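Local coordinates for protein CD8 alpha antigen (Sus scrofa, PDB 5EDX) that forms the alpha-alpha homodimer of the T-cell co-receptor CD8, whose immunoglobulin-like domains probably bind MHC class I, at residues Val18-Glu23 / Phe77-His82; Thr29-Ser34 / Cys94-Asn99; Pro7-Ala12 / Phe107-Leu112. One frame throughout, in Å; residues are numbered along the deposited sequence.

Contact 1 of 3, residues Val18-Glu23 / Phe77-His82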
loop_
_atom_site.group_PDB
_atom_site.type_symbol
_atom_site.label_atom_id
_atom_site.label_comp_id
_atom_site.label_asym_id
_atom_site.label_seq_id
_atom_site.Cartn_x
_atom_site.Cartn_y
_atom_site.Cartn_z
ATOM N N VAL A 18 -15.130 0.627 -16.798
ATOM C CA VAL A 18 -15.235 1.256 -15.484
ATOM C C VAL A 18 -14.192 2.363 -15.364
ATOM O O VAL A 18 -13.024 2.152 -15.678
ATOM C CB VAL A 18 -15.018 0.220 -14.356
ATOM C CG1 VAL A 18 -15.023 0.885 -12.991
ATOM C CG2 VAL A 18 -16.084 -0.861 -14.420
ATOM N N LYS A 19 -14.613 3.543 -14.919
ATOM C CA LYS A 19 -13.688 4.665 -14.765
ATOM C C LYS A 19 -13.681 5.153 -13.319
ATOM O O LYS A 19 -14.726 5.515 -12.771
ATOM C CB LYS A 19 -14.062 5.802 -15.718
ATOM C CG LYS A 19 -13.153 7.025 -15.629
ATOM C CD LYS A 19 -13.356 7.908 -16.852
ATOM C CE LYS A 19 -12.379 9.067 -16.873
ATOM N NZ LYS A 19 -12.463 9.803 -18.168
ATOM N N LEU A 20 -12.502 5.140 -12.703
ATOM C CA LEU A 20 -12.341 5.545 -11.312
ATOM C C LEU A 20 -11.575 6.857 -11.228
ATOM O O LEU A 20 -10.746 7.140 -12.085
ATOM C CB LEU A 20 -11.563 4.476 -10.547
ATOM C CG LEU A 20 -12.086 3.042 -10.643
ATOM C CD1 LEU A 20 -11.161 2.109 -9.855
ATOM C CD2 LEU A 20 -13.524 2.943 -10.145
ATOM N N ARG A 21 -11.842 7.648 -10.192
ATOM C CA ARG A 21 -11.177 8.939 -10.033
ATOM C C ARG A 21 -10.667 9.144 -8.610
ATOM O O ARG A 21 -11.373 8.850 -7.639
ATOM C CB ARG A 21 -12.143 10.073 -10.390
ATOM C CG ARG A 21 -11.498 11.460 -10.421
ATOM C CD ARG A 21 -12.547 12.550 -10.628
ATOM N NE ARG A 21 -13.443 12.635 -9.481
ATOM C CZ ARG A 21 -14.706 12.223 -9.477
ATOM N NH1 ARG A 21 -15.433 12.336 -8.373
ATOM N NH2 ARG A 21 -15.245 11.708 -10.576
ATOM N N CYS A 22 -9.436 9.633 -8.487
ATOM C CA CYS A 22 -8.979 10.190 -7.219
ATOM C C CYS A 22 -8.420 11.582 -7.464
ATOM O O CYS A 22 -7.566 11.771 -8.322
ATOM C CB CYS A 22 -7.966 9.281 -6.497
ATOM S SG CYS A 22 -6.322 9.090 -7.240
ATOM N N GLU A 23 -8.942 12.552 -6.725
ATOM C CA GLU A 23 -8.451 13.920 -6.792
ATOM C C GLU A 23 -7.525 14.141 -5.613
ATOM O O GLU A 23 -7.878 13.841 -4.476
ATOM C CB GLU A 23 -9.611 14.929 -6.759
ATOM C CG GLU A 23 -9.149 16.392 -6.849
ATOM C CD GLU A 23 -10.290 17.404 -6.768
ATOM O OE1 GLU A 23 -10.021 18.610 -6.948
ATOM O OE2 GLU A 23 -11.446 17.010 -6.519
ATOM N N PHE A 77 -6.787 12.270 -11.007
ATOM C CA PHE A 77 -6.155 11.079 -11.555
ATOM C C PHE A 77 -7.229 10.035 -11.844
ATOM O O PHE A 77 -8.153 9.850 -11.057
ATOM C CB PHE A 77 -5.109 10.534 -10.578
ATOM C CG PHE A 77 -3.995 11.502 -10.291
ATOM C CD1 PHE A 77 -4.127 12.458 -9.294
ATOM C CD2 PHE A 77 -2.828 11.472 -11.039
ATOM C CE1 PHE A 77 -3.100 13.363 -9.039
ATOM C CE2 PHE A 77 -1.801 12.357 -10.791
ATOM C CZ PHE A 77 -1.934 13.311 -9.789
ATOM N N TYR A 78 -7.115 9.364 -12.983
ATOM C CA TYR A 78 -8.135 8.420 -13.404
ATOM C C TYR A 78 -7.537 7.062 -13.705
ATOM O O TYR A 78 -6.398 6.967 -14.159
ATOM C CB TYR A 78 -8.848 8.930 -14.657
ATOM C CG TYR A 78 -9.587 10.226 -14.446
ATOM C CD1 TYR A 78 -10.911 10.231 -14.033
ATOM C CD2 TYR A 78 -8.959 11.444 -14.655
ATOM C CE1 TYR A 78 -11.597 11.427 -13.835
ATOM C CE2 TYR A 78 -9.636 12.645 -14.462
ATOM C CZ TYR A 78 -10.952 12.624 -14.054
ATOM O OH TYR A 78 -11.624 13.816 -13.858
ATOM N N LEU A 79 -8.324 6.021 -13.450
ATOM C CA LEU A 79 -7.982 4.664 -13.863
ATOM C C LEU A 79 -9.157 4.143 -14.667
ATOM O O LEU A 79 -10.308 4.296 -14.262
ATOM C CB LEU A 79 -7.769 3.769 -12.645
ATOM C CG LEU A 79 -7.199 2.383 -12.948
ATOM C CD1 LEU A 79 -5.727 2.483 -13.302
ATOM C CD2 LEU A 79 -7.397 1.446 -11.768
ATOM N N ILE A 80 -8.874 3.531 -15.810
ATOM C CA ILE A 80 -9.940 3.005 -16.643
ATOM C C ILE A 80 -9.767 1.506 -16.815
ATOM O O ILE A 80 -8.736 1.049 -17.291
ATOM C CB ILE A 80 -9.963 3.670 -18.027
ATOM C CG1 ILE A 80 -10.273 5.168 -17.903
ATOM C CG2 ILE A 80 -11.002 2.993 -18.912
ATOM C CD1 ILE A 80 -9.057 6.024 -17.689
ATOM N N LEU A 81 -10.769 0.745 -16.395
ATOM C CA LEU A 81 -10.807 -0.685 -16.662
ATOM C C LEU A 81 -11.648 -0.819 -17.928
ATOM O O LEU A 81 -12.872 -0.700 -17.888
ATOM C CB LEU A 81 -11.450 -1.428 -15.493
ATOM C CG LEU A 81 -10.940 -1.074 -14.090
ATOM C CD1 LEU A 81 -11.741 -1.816 -13.028
ATOM C CD2 LEU A 81 -9.450 -1.366 -13.946
ATOM N N HIS A 82 -10.978 -1.031 -19.055
ATOM C CA HIS A 82 -11.615 -0.892 -20.367
ATOM C C HIS A 82 -12.628 -1.962 -20.727
ATOM O O HIS A 82 -13.614 -1.685 -21.416
ATOM C CB HIS A 82 -10.547 -0.814 -21.456
ATOM C CG HIS A 82 -9.847 0.506 -21.508
ATOM N ND1 HIS A 82 -8.625 0.725 -20.916
ATOM C CD2 HIS A 82 -10.215 1.683 -22.066
ATOM C CE1 HIS A 82 -8.260 1.982 -21.117
ATOM N NE2 HIS A 82 -9.210 2.584 -21.809
HETATM O O HOH W 1 -14.710 13.248 -13.517
#
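Strands B and E of the immunoglobulin V-set sandwich meet here: V18, L20 and C22 pair with L81, L79 and F77 as antiparallel hydrogen-bonded pairs, with K19-I80 and R21-Y78 as the non-hydrogen-bonded pairs between them. Six backbone bonds join the two strands; that from L20 N to L79 O is 2.8 Å long and nearly straight at 175°. Side chains alternate between two faces. V18, L20, C22, F77, L79 and L81 face into the sandwich, where aliphatic and aromatic groups suit a dry interior. V18 CB packs on L81 CD1 at 4.1 Å, and C22 SG, which forms the disulfide with C94 of the opposite sheet, lies 3.8 Å from F77 CB. The sulfur is oblique to the F77 ring, whereas the edge of that ring meets C22 O near its own plane.

K19, R21, Y78 and I80 occupy the other face. The K19 chain leaves with CG anti to the backbone N (chi1 180°) and stays extended across Y78; its NZ stands over the ring face, 4.8 Å from the centroid, in a cation-pi contact, and also hydrogen-bonds Y71 OH on the adjoining strand 68-73. A long amphipathic lysine suits this place, since its CE comes 3.4 Å from Y78 CD1, obliquely to the ring, while the ammonium remains near the surface. R21 runs alongside Y78, pointing the same way, and its CG comes 3.4 Å from Y78 CE1. The guanidinium is turned 70° from the ring plane. One water links the two tips, 3.2 Å from Y78 OH and, more weakly, 3.4 Å from R21 NH2.

Contact 2 of 3, residues Thr29-Ser34 / Cys94-Asn99; sequences TLTSCS and CSFLSN
Strands C and F of the V-set fold come together where C leaves the CDR1-like loop and F runs toward the CDR3-like turn, with S34 and S95 as an antiparallel hydrogen-bonded pair. S34 N gives a bond of 3.0 Å to S95 O, and S95 N returns one of 2.9 Å to S34 O. Small serines suit this buried pair, on which L102 of the second subunit packs, and a water donates to S95 O and sits 2.8 Å from S34 OG.

Beside the pair, F96 packs against S32 and T31. Its CG lies anti to the backbone N (chi1 170°), which carries the ring toward S32; the ring edge meets S32 O, near the ring plane and 3.0 Å from F96 CD1. That buried carbonyl oxygen has no hydrogen-bond partner, so the weakly positive ring edge may offset part of the cost. The T31 side chain crosses that of F96 at about a right angle, with CG2 4.0 Å from F96 CE1. A second water joins S32 OG to L97 N.

C33 SG lies 3.2 Å from C94 CB, beside the C22-C94 disulfide, and F3 of strand 3-5 packs on both residues. Strands 47-52 and 101-111 flank the pair within the sheet.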
loop_
_atom_site.group_PDB
_atom_site.type_symbol
_atom_site.label_atom_id
_atom_site.label_comp_id
_atom_site.label_asym_id
_atom_site.label_seq_id
_atom_site.Cartn_x
_atom_site.Cartn_y
_atom_site.Cartn_z
ATOM N N THR A 29 2.376 21.661 -9.218
ATOM C CA THR A 29 2.848 21.080 -10.474
ATOM C C THR A 29 3.627 19.777 -10.278
ATOM O O THR A 29 3.836 19.021 -11.232
ATOM C CB THR A 29 3.730 22.074 -11.257
ATOM O OG1 THR A 29 4.928 22.328 -10.515
ATOM C CG2 THR A 29 2.988 23.376 -11.481
ATOM N N LEU A 30 4.049 19.511 -9.045
ATOM C CA LEU A 30 4.834 18.318 -8.748
ATOM C C LEU A 30 3.970 17.137 -8.314
ATOM O O LEU A 30 4.460 16.015 -8.205
ATOM C CB LEU A 30 5.868 18.612 -7.655
ATOM C CG LEU A 30 6.772 19.830 -7.859
ATOM C CD1 LEU A 30 7.735 19.978 -6.688
ATOM C CD2 LEU A 30 7.527 19.732 -9.176
ATOM N N THR A 31 2.691 17.392 -8.058
ATOM C CA THR A 31 1.796 16.373 -7.512
ATOM C C THR A 31 1.770 15.118 -8.379
ATOM O O THR A 31 1.605 15.186 -9.594
ATOM C CB THR A 31 0.363 16.917 -7.341
ATOM O OG1 THR A 31 0.386 17.997 -6.397
ATOM C CG2 THR A 31 -0.578 15.837 -6.829
ATOM N N SER A 32 1.933 13.970 -7.741
ATOM C CA SER A 32 1.925 12.709 -8.458
ATOM C C SER A 32 1.032 11.755 -7.705
ATOM O O SER A 32 0.689 11.992 -6.548
ATOM C CB SER A 32 3.341 12.143 -8.542
ATOM O OG SER A 32 3.803 11.767 -7.254
ATOM N N CYS A 33 0.653 10.670 -8.363
ATOM C CA CYS A 33 -0.223 9.697 -7.751
ATOM C C CYS A 33 0.037 8.325 -8.360
ATOM O O CYS A 33 0.265 8.206 -9.561
ATOM C CB CYS A 33 -1.674 10.110 -7.983
ATOM S SG CYS A 33 -2.870 9.222 -6.981
ATOM N N SER A 34 0.028 7.293 -7.524
ATOM C CA SER A 34 0.182 5.931 -8.010
ATOM C C SER A 34 -1.114 5.172 -7.796
ATOM O O SER A 34 -1.704 5.243 -6.724
ATOM C CB SER A 34 1.312 5.223 -7.266
ATOM O OG SER A 34 2.557 5.828 -7.554
ATOM N N CYS A 94 -5.395 4.999 -4.504
ATOM C CA CYS A 94 -4.299 5.862 -4.914
ATOM C C CYS A 94 -3.328 6.041 -3.767
ATOM O O CYS A 94 -3.715 5.962 -2.606
ATOM C CB CYS A 94 -4.838 7.226 -5.340
ATOM S SG CYS A 94 -5.897 7.137 -6.795
ATOM N N SER A 95 -2.085 6.283 -4.091
ATOM C CA SER A 95 -1.055 6.509 -3.101
ATOM C C SER A 95 -0.182 7.723 -3.454
ATOM O O SER A 95 0.201 7.873 -4.560
ATOM C CB SER A 95 -0.184 5.287 -3.031
ATOM O OG SER A 95 0.559 5.275 -1.906
ATOM N N PHE A 96 0.063 8.577 -2.475
ATOM C CA PHE A 96 0.683 9.906 -2.655
ATOM C C PHE A 96 1.747 10.038 -1.565
ATOM O O PHE A 96 1.543 9.629 -0.447
ATOM C CB PHE A 96 -0.369 11.044 -2.623
ATOM C CG PHE A 96 0.197 12.409 -2.562
ATOM C CD1 PHE A 96 0.691 13.022 -3.714
ATOM C CD2 PHE A 96 0.254 13.093 -1.383
ATOM C CE1 PHE A 96 1.226 14.284 -3.658
ATOM C CE2 PHE A 96 0.798 14.341 -1.318
ATOM C CZ PHE A 96 1.293 14.948 -2.457
ATOM N N LEU A 97 2.914 10.516 -1.961
ATOM C CA LEU A 97 3.996 10.635 -0.995
ATOM C C LEU A 97 4.322 12.100 -0.737
ATOM O O LEU A 97 4.470 12.892 -1.664
ATOM C CB LEU A 97 5.231 9.882 -1.483
ATOM C CG LEU A 97 6.550 10.146 -0.759
ATOM C CD1 LEU A 97 6.559 9.523 0.628
ATOM C CD2 LEU A 97 7.710 9.625 -1.592
ATOM N N SER A 98 4.413 12.457 0.535
ATOM C CA SER A 98 4.713 13.828 0.926
ATOM C C SER A 98 5.514 13.779 2.223
ATOM O O SER A 98 5.080 13.172 3.201
ATOM C CB SER A 98 3.411 14.615 1.117
ATOM O OG SER A 98 3.652 15.994 1.368
ATOM N N ASN A 99 6.695 14.392 2.221
ATOM C CA ASN A 99 7.526 14.460 3.421
ATOM C C ASN A 99 7.667 13.133 4.197
ATOM O O ASN A 99 7.302 13.055 5.370
ATOM C CB ASN A 99 6.991 15.540 4.361
ATOM C CG ASN A 99 7.427 16.944 3.952
ATOM O OD1 ASN A 99 8.612 17.275 3.994
ATOM N ND2 ASN A 99 6.465 17.777 3.571
HETATM O O HOH W 2 3.467 10.203 -4.884
HETATM O O HOH W 3 2.788 8.171 -6.112
#

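Contact 3 of 3, residues Pro7-Ala12 / Phe107-Leu112; sequences PEMVQA and FMSVFL
Strands 9-11 and 108-111 run parallel, with axes approaching to 4.8 Å and inclined by 18°, and with M9, V10 and Q11 in register with S109, V110 and F111. Four backbone bonds zigzag between them: S109 N to E8 O (2.8 Å), V10 N to S109 O, F111 N to V10 O and A12 N to F111 O (3.1 Å). This is the A' to G pairing of a V-set domain, in which the N-terminal strand, having left the other sheet, joins the edge of the sheet that contains strand G.

On the inner face, V10 and V110 lie side by side and point the same way, their CG1 atoms 4.1 Å apart; V10 CG1 is placed anti to the backbone N (chi1 177°). A12 CB continues this apolar patch at 4.2 Å from V110 CG1, and V18 of strand 18-24 packs against V10 and A12. Beta-branched valines favour the extended backbone, and alanine fits where the inner face is closely packed.

The outer face carries M9, S109, Q11 and F111. S109 was modelled in two conformers, which makes the details of its hydroxyl doubtful. A water donates to V10 O at 3.0 Å. At the start of the pairing, E8 CB lies 3.6 Å from F107 O, and another water sits between E8 OE2 and F107 O.

Because most of the hydrogen bonds come from main chain, this pairing asks little of exposed residues such as E8, M9 and Q11, which can be polar or flexible. The inward V10, A12 and V110 are apolar, and at the far end A12 O, with L112 CD1 3.1 Å away, is buried without a partner in the model, a polar atom set against a hydrocarbon.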
loop_
_atom_site.group_PDB
_atom_site.type_symbol
_atom_site.label_atom_id
_atom_site.label_comp_id
_atom_site.label_asym_id
_atom_site.label_seq_id
_atom_site.Cartn_x
_atom_site.Cartn_y
_atom_site.Cartn_z
ATOM N N PRO A 7 -17.403 7.438 -6.403
ATOM C CA PRO A 7 -18.117 6.525 -5.501
ATOM C C PRO A 7 -17.299 5.280 -5.147
ATOM O O PRO A 7 -16.698 4.653 -6.025
ATOM C CB PRO A 7 -19.367 6.164 -6.305
ATOM C CG PRO A 7 -19.652 7.413 -7.082
ATOM C CD PRO A 7 -18.300 8.002 -7.431
ATOM N N GLU A 8 -17.277 4.941 -3.860
ATOM C CA GLU A 8 -16.393 3.903 -3.341
ATOM C C GLU A 8 -16.887 2.488 -3.612
ATOM O O GLU A 8 -16.146 1.526 -3.411
ATOM C CB GLU A 8 -16.168 4.088 -1.833
ATOM C CG GLU A 8 -17.433 3.939 -0.988
ATOM C CD GLU A 8 -17.147 3.597 0.471
ATOM O OE1 GLU A 8 -17.907 2.792 1.051
ATOM O OE2 GLU A 8 -16.162 4.122 1.035
ATOM N N MET A 9 -18.135 2.354 -4.054
ATOM C CA MET A 9 -18.683 1.025 -4.324
ATOM C C MET A 9 -19.233 0.937 -5.749
ATOM O O MET A 9 -20.195 1.622 -6.098
ATOM C CB MET A 9 -19.755 0.657 -3.292
ATOM C CG MET A 9 -19.940 -0.844 -3.113
ATOM S SD MET A 9 -19.140 -1.515 -1.637
ATOM C CE MET A 9 -17.847 -0.306 -1.339
ATOM N N VAL A 10 -18.608 0.095 -6.566
ATOM C CA VAL A 10 -18.946 0.002 -7.977
ATOM C C VAL A 10 -19.311 -1.430 -8.359
ATOM O O VAL A 10 -18.628 -2.379 -7.967
ATOM C CB VAL A 10 -17.761 0.477 -8.856
ATOM C CG1 VAL A 10 -18.087 0.314 -10.329
ATOM C CG2 VAL A 10 -17.398 1.928 -8.527
ATOM N N GLN A 11 -20.399 -1.583 -9.110
ATOM C CA GLN A 11 -20.756 -2.872 -9.689
ATOM C C GLN A 11 -20.555 -2.819 -11.193
ATOM O O GLN A 11 -21.003 -1.880 -11.853
ATOM C CB GLN A 11 -22.210 -3.232 -9.388
ATOM C CG GLN A 11 -22.519 -3.499 -7.930
ATOM C CD GLN A 11 -23.927 -4.032 -7.735
ATOM O OE1 GLN A 11 -24.309 -5.041 -8.332
ATOM N NE2 GLN A 11 -24.708 -3.355 -6.899
ATOM N N ALA A 12 -19.880 -3.824 -11.736
ATOM C CA ALA A 12 -19.604 -3.863 -13.167
ATOM C C ALA A 12 -19.817 -5.265 -13.702
ATOM O O ALA A 12 -19.482 -6.240 -13.039
ATOM C CB ALA A 12 -18.179 -3.416 -13.439
ATOM N N PHE A 107 -10.446 2.845 -0.385
ATOM C CA PHE A 107 -10.667 1.824 -1.401
ATOM C C PHE A 107 -11.868 2.169 -2.276
ATOM O O PHE A 107 -12.902 2.621 -1.782
ATOM C CB PHE A 107 -10.939 0.473 -0.731
ATOM C CG PHE A 107 -9.701 -0.291 -0.348
ATOM C CD1 PHE A 107 -8.443 0.271 -0.482
ATOM C CD2 PHE A 107 -9.804 -1.588 0.144
ATOM C CE1 PHE A 107 -7.311 -0.443 -0.131
ATOM C CE2 PHE A 107 -8.677 -2.304 0.495
ATOM C CZ PHE A 107 -7.431 -1.739 0.355
ATOM N N MET A 108 -11.727 1.946 -3.575
ATOM C CA MET A 108 -12.870 1.896 -4.473
ATOM C C MET A 108 -13.029 0.426 -4.844
ATOM O O MET A 108 -12.169 -0.146 -5.508
ATOM C CB MET A 108 -12.620 2.761 -5.707
ATOM C CG MET A 108 -12.761 4.269 -5.432
ATOM S SD MET A 108 -11.815 5.355 -6.525
ATOM C CE MET A 108 -10.162 5.092 -5.902
ATOM N N SER A 109 -14.108 -0.192 -4.381
ATOM C CA SER A 109 -14.328 -1.603 -4.660
ATOM C C SER A 109 -15.067 -1.752 -5.979
ATOM O O SER A 109 -16.007 -1.012 -6.268
ATOM C CB SER A 109 -15.105 -2.283 -3.526
ATOM O OG SER A 109 -16.428 -1.790 -3.449
ATOM N N VAL A 110 -14.618 -2.696 -6.793
ATOM C CA VAL A 110 -15.280 -2.981 -8.052
ATOM C C VAL A 110 -15.527 -4.484 -8.124
ATOM O O VAL A 110 -14.583 -5.270 -8.132
ATOM C CB VAL A 110 -14.431 -2.536 -9.253
ATOM C CG1 VAL A 110 -15.256 -2.596 -10.518
ATOM C CG2 VAL A 110 -13.892 -1.119 -9.027
ATOM N N PHE A 111 -16.798 -4.876 -8.149
ATOM C CA PHE A 111 -17.164 -6.293 -8.142
ATOM C C PHE A 111 -18.299 -6.579 -9.123
ATOM O O PHE A 111 -19.107 -5.702 -9.425
ATOM C CB PHE A 111 -17.583 -6.740 -6.730
ATOM C CG PHE A 111 -16.427 -6.942 -5.786
ATOM C CD1 PHE A 111 -15.792 -8.169 -5.704
ATOM C CD2 PHE A 111 -15.963 -5.900 -4.996
ATOM C CE1 PHE A 111 -14.724 -8.365 -4.848
ATOM C CE2 PHE A 111 -14.895 -6.087 -4.137
ATOM C CZ PHE A 111 -14.274 -7.320 -4.061
ATOM N N LEU A 112 -18.328 -7.807 -9.629
ATOM C CA LEU A 112 -19.441 -8.312 -10.420
ATOM C C LEU A 112 -20.707 -8.333 -9.564
ATOM O O LEU A 112 -20.637 -8.447 -8.335
ATOM C CB LEU A 112 -19.128 -9.739 -10.875
ATOM C CG LEU A 112 -18.718 -10.157 -12.295
ATOM C CD1 LEU A 112 -18.166 -9.031 -13.144
ATOM C CD2 LEU A 112 -17.740 -11.341 -12.243
HETATM O O HOH W 4 -13.865 2.644 0.828
HETATM O O HOH W 5 -18.305 -2.980 -5.075
#

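How the contacts relate
The three contacts lie in one V-set domain and share its core. Contact 1 belongs to the sheet of strands 18-24 and 76-81, contacts 2 and 3 to the opposite sheet. Contacts 1 and 2, with centres 16 Å apart, are tied covalently by the disulfide, C22 SG to C94 SG 2.0 Å; F77 CD2 also packs on C33 CB at 3.5 Å. Contacts 1 and 3, 11 Å apart between centres, meet where V18 CG2 touches A12 CB at 3.4 Å and M108 SD reaches L20 CB. Contacts 2 and 3, about 23 Å apart between centres, do not touch, but neighbouring strands 90-98 and 101-111 connect them. Contact 2 is nearest the CDR-like loops, which in related CD8 molecules grip MHC class I.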